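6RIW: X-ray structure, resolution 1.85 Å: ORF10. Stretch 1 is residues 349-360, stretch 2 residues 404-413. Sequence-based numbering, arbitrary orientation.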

# COMPACT_ATOMS: atom_id res chain seq x y z
N PHE A 349 21.80 -15.01 17.29
CA PHE A 349 21.49 -14.02 18.31
C PHE A 349 21.34 -14.64 19.69
O PHE A 349 21.98 -14.20 20.65
N PHE A 350 20.48 -15.66 19.82
CA PHE A 350 20.18 -16.17 21.15
C PHE A 350 21.30 -17.05 21.73
O PHE A 350 21.36 -17.22 22.95
N SER A 351 22.18 -17.58 20.89
CA SER A 351 23.32 -18.31 21.44
C SER A 351 24.26 -17.39 22.22
O SER A 351 24.99 -17.88 23.10
N ARG A 352 24.22 -16.08 21.97
CA ARG A 352 25.05 -15.13 22.72
C ARG A 352 24.70 -15.12 24.20
O ARG A 352 25.53 -14.73 25.03
N VAL A 353 23.46 -15.48 24.55
CA VAL A 353 23.01 -15.53 25.93
C VAL A 353 22.66 -16.94 26.35
O VAL A 353 22.11 -17.14 27.44
N ASN A 354 22.94 -17.93 25.51
CA ASN A 354 22.68 -19.34 25.80
C ASN A 354 21.22 -19.60 26.12
O ASN A 354 20.89 -20.35 27.04
N ASN A 355 20.32 -19.00 25.34
CA ASN A 355 18.90 -19.22 25.48
C ASN A 355 18.36 -19.99 24.27
O ASN A 355 18.80 -19.79 23.14
N LYS A 356 17.42 -20.89 24.52
CA LYS A 356 16.79 -21.69 23.47
C LYS A 356 15.29 -21.59 23.65
O LYS A 356 14.65 -22.53 24.15
N PRO A 357 14.69 -20.47 23.28
CA PRO A 357 13.24 -20.33 23.44
C PRO A 357 12.50 -21.34 22.58
O PRO A 357 13.00 -21.82 21.56
N LEU A 358 11.29 -21.66 23.02
CA LEU A 358 10.37 -22.43 22.19
C LEU A 358 10.02 -21.63 20.95
O LEU A 358 10.07 -20.39 20.96
N LEU A 359 9.68 -22.33 19.86
CA LEU A 359 9.43 -21.71 18.57
C LEU A 359 8.15 -22.25 17.96
O LEU A 359 7.80 -23.42 18.17
N GLY A 360 7.46 -21.42 17.18
CA GLY A 360 6.20 -21.86 16.61
C GLY A 360 5.80 -20.98 15.45
O GLY A 360 6.35 -19.89 15.26
N ASN A 404 23.94 -24.81 12.96
CA ASN A 404 24.90 -25.48 13.84
C ASN A 404 24.22 -26.33 14.91
O ASN A 404 24.78 -26.53 15.99
N GLY A 405 23.01 -26.83 14.64
CA GLY A 405 22.32 -27.69 15.57
C GLY A 405 21.88 -27.03 16.86
O GLY A 405 21.54 -27.73 17.82
N TYR A 406 21.86 -25.69 16.90
CA TYR A 406 21.51 -24.99 18.13
C TYR A 406 20.02 -25.14 18.44
O TYR A 406 19.65 -25.49 19.56
N PHE A 407 19.16 -24.84 17.46
CA PHE A 407 17.72 -25.06 17.55
C PHE A 407 17.36 -26.36 16.85
O PHE A 407 17.83 -26.62 15.73
N THR A 408 16.53 -27.18 17.49
CA THR A 408 16.04 -28.41 16.87
C THR A 408 14.57 -28.56 17.22
O THR A 408 13.98 -27.72 17.91
N GLY A 409 13.99 -29.69 16.79
CA GLY A 409 12.62 -30.02 17.14
C GLY A 409 12.34 -30.05 18.63
O GLY A 409 11.17 -29.97 19.03
N GLU A 410 13.37 -30.16 19.46
CA GLU A 410 13.15 -30.06 20.90
C GLU A 410 12.62 -28.70 21.32
O GLU A 410 12.00 -28.58 22.38
N GLN A 411 12.83 -27.66 20.51
CA GLN A 411 12.31 -26.33 20.80
C GLN A 411 11.01 -26.03 20.07
O GLN A 411 10.55 -24.89 20.11
N MET A 412 10.41 -27.00 19.38
CA MET A 412 9.22 -26.75 18.56
C MET A 412 8.03 -27.58 19.01
O MET A 412 7.86 -28.73 18.57
N PRO A 413 7.16 -27.04 19.86
CA PRO A 413 5.98 -27.79 20.32
C PRO A 413 5.10 -28.24 19.16
O PRO A 413 4.76 -27.46 18.28

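Three direct hydrogen bonds join the two stretches, and two of them involve side chains. Y406 points toward stretch 1 with chi1 t. Its OH donates to the backbone O of N355 at 2.8 Å, so the phenol reaches into the turn that follows the helix. The N of N355 lies 3.1 Å from the same Y406 OH, but the angle is too poor for a hydrogen bond. K356 leaves its backbone sideways, with chi1 m and the rest of the chain extended in t rotamers. This carries its NZ to the backbone O of Y406, to which it donates at 2.6 Å. The third bond is between backbones: N of L359 donates to O of Q411 at 2.7 Å. The same O of Q411 also receives a CA-H...O contact from CA of L358 at 3.2 Å.

The Y406 ring is held on opposite faces. CB of S351 covers one face, 3.8 Å from the Y406 ring centroid. CE of K356 covers the other, 3.7 Å from that centroid. Both are CH-pi contacts. NZ of K356 also lies over the face, 4.5 Å from the Y406 ring centroid, and makes a cation-pi interaction. The lysine therefore serves Y406 twice, through its ring and its backbone carbonyl. S351 has chi1 p.

The apolar packing centres on F407. Its CB points sideways, but with chi1 m the ring end comes nearer to stretch 1. CD1 of L359 meets CD1 of F407 at 3.6 Å, and CD of P357 meets CZ of F407 at 3.8 Å. CB of F350 is more distant, 4.5 Å from CZ of F407; the rest of the F350 side chain leads away. O of P357 lies at the F407 ring edge, 3.5 Å from CE1 of F407. This buried carbonyl has no polar partner in the model. L359 (m, t) also approaches M412, with its CD1 4.4 Å from CE of M412. L358 (m, t) places CD1 4.0 Å from CG of P413.

Q411 (m, p) packs its aliphatic part against the backbone of stretch 1: its CG is 3.6 Å from O of P357 and 3.7 Å from O of K356. Its amide end is anchored within its own stretch, where N of T408 donates to OE1 of Q411 at 2.9 Å.

One water bridges the stretches. It donates to O of L359 at 2.7 Å and to O of P413 at 2.8 Å, measured from the oxygen of water 1.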

# COMPACT_ATOMS: atom_id res chain seq x y z
CB PHE A 349 20.22 -13.26 17.92
CG PHE A 349 19.84 -12.17 18.88
CD1 PHE A 349 20.59 -11.00 18.97
CD2 PHE A 349 18.73 -12.31 19.69
CE1 PHE A 349 20.23 -10.00 19.87
CE2 PHE A 349 18.37 -11.32 20.58
CZ PHE A 349 19.12 -10.16 20.66
CB PHE A 350 18.86 -16.93 21.15
CG PHE A 350 17.67 -16.01 21.06
CD1 PHE A 350 17.23 -15.33 22.18
CD2 PHE A 350 17.03 -15.81 19.85
CE1 PHE A 350 16.15 -14.48 22.11
CE2 PHE A 350 15.95 -14.94 19.77
CZ PHE A 350 15.51 -14.28 20.90
CB SER A 351 24.06 -19.06 20.34
OG SER A 351 24.76 -18.19 19.48
CB ARG A 352 24.89 -13.71 22.16
CG ARG A 352 25.34 -13.55 20.73
CD ARG A 352 24.88 -12.21 20.14
NE ARG A 352 25.30 -12.11 18.74
CZ ARG A 352 24.99 -11.10 17.93
NH1 ARG A 352 24.26 -10.08 18.38
NH2 ARG A 352 25.43 -11.10 16.69
CB VAL A 353 21.83 -14.57 26.17
CG1 VAL A 353 22.28 -13.12 26.02
CG2 VAL A 353 20.68 -14.89 25.20
CB ASN A 354 23.58 -19.84 26.92
CG ASN A 354 24.68 -20.71 26.41
OD1 ASN A 354 24.42 -21.74 25.78
ND2 ASN A 354 25.92 -20.30 26.64
CB ASN A 355 18.17 -17.89 25.66
CG ASN A 355 16.69 -18.06 25.97
OD1 ASN A 355 16.25 -19.13 26.38
ND2 ASN A 355 15.93 -16.98 25.79
CB LYS A 356 17.26 -23.14 23.51
CG LYS A 356 18.72 -23.30 23.21
CD LYS A 356 19.08 -24.78 23.08
CE LYS A 356 20.50 -24.94 22.61
NZ LYS A 356 20.65 -26.20 21.86
CB PRO A 357 12.96 -18.88 22.99
CG PRO A 357 14.10 -18.52 22.12
CD PRO A 357 15.30 -19.27 22.68
CB LEU A 358 9.10 -22.78 22.97
CG LEU A 358 9.35 -23.68 24.19
CD1 LEU A 358 8.05 -24.14 24.82
CD2 LEU A 358 10.24 -24.86 23.78
CB LEU A 359 10.58 -21.95 17.59
CG LEU A 359 12.03 -21.75 18.02
CD1 LEU A 359 12.94 -22.33 16.94
CD2 LEU A 359 12.33 -20.27 18.24
CB ASN A 404 25.83 -24.45 14.48
CG ASN A 404 26.66 -23.70 13.45
OD1 ASN A 404 27.54 -24.26 12.80
ND2 ASN A 404 26.36 -22.42 13.28
CB TYR A 406 21.91 -23.52 18.03
CG TYR A 406 21.78 -22.75 19.33
CD1 TYR A 406 22.75 -22.87 20.33
CD2 TYR A 406 20.69 -21.91 19.57
CE1 TYR A 406 22.64 -22.17 21.53
CE2 TYR A 406 20.57 -21.21 20.77
CZ TYR A 406 21.55 -21.34 21.75
OH TYR A 406 21.44 -20.64 22.92
CB PHE A 407 16.95 -23.91 16.91
CG PHE A 407 16.86 -22.68 17.78
CD1 PHE A 407 16.00 -22.65 18.86
CD2 PHE A 407 17.64 -21.57 17.50
CE1 PHE A 407 15.90 -21.52 19.66
CE2 PHE A 407 17.56 -20.44 18.31
CZ PHE A 407 16.69 -20.42 19.39
CB THR A 408 16.82 -29.64 17.35
OG1 THR A 408 16.57 -29.84 18.75
CG2 THR A 408 18.32 -29.48 17.12
CB GLU A 410 14.45 -30.37 21.66
CG GLU A 410 14.32 -30.25 23.18
CD GLU A 410 15.17 -31.25 23.95
OE1 GLU A 410 14.59 -32.08 24.69
OE2 GLU A 410 16.42 -31.19 23.81
CB GLN A 411 13.34 -25.26 20.45
CG GLN A 411 14.45 -25.12 21.47
CD GLN A 411 15.49 -26.23 21.34
OE1 GLN A 411 15.93 -26.57 20.24
NE2 GLN A 411 15.87 -26.81 22.48
CB MET A 412 9.53 -27.01 17.09
CG MET A 412 10.85 -26.41 16.62
SD MET A 412 11.23 -26.91 14.94
CE MET A 412 12.84 -26.16 14.69
CB PRO A 413 5.25 -26.80 21.22
CG PRO A 413 6.26 -25.77 21.58
CD PRO A 413 7.22 -25.69 20.44
O HOH W 1 6.16 -25.25 17.16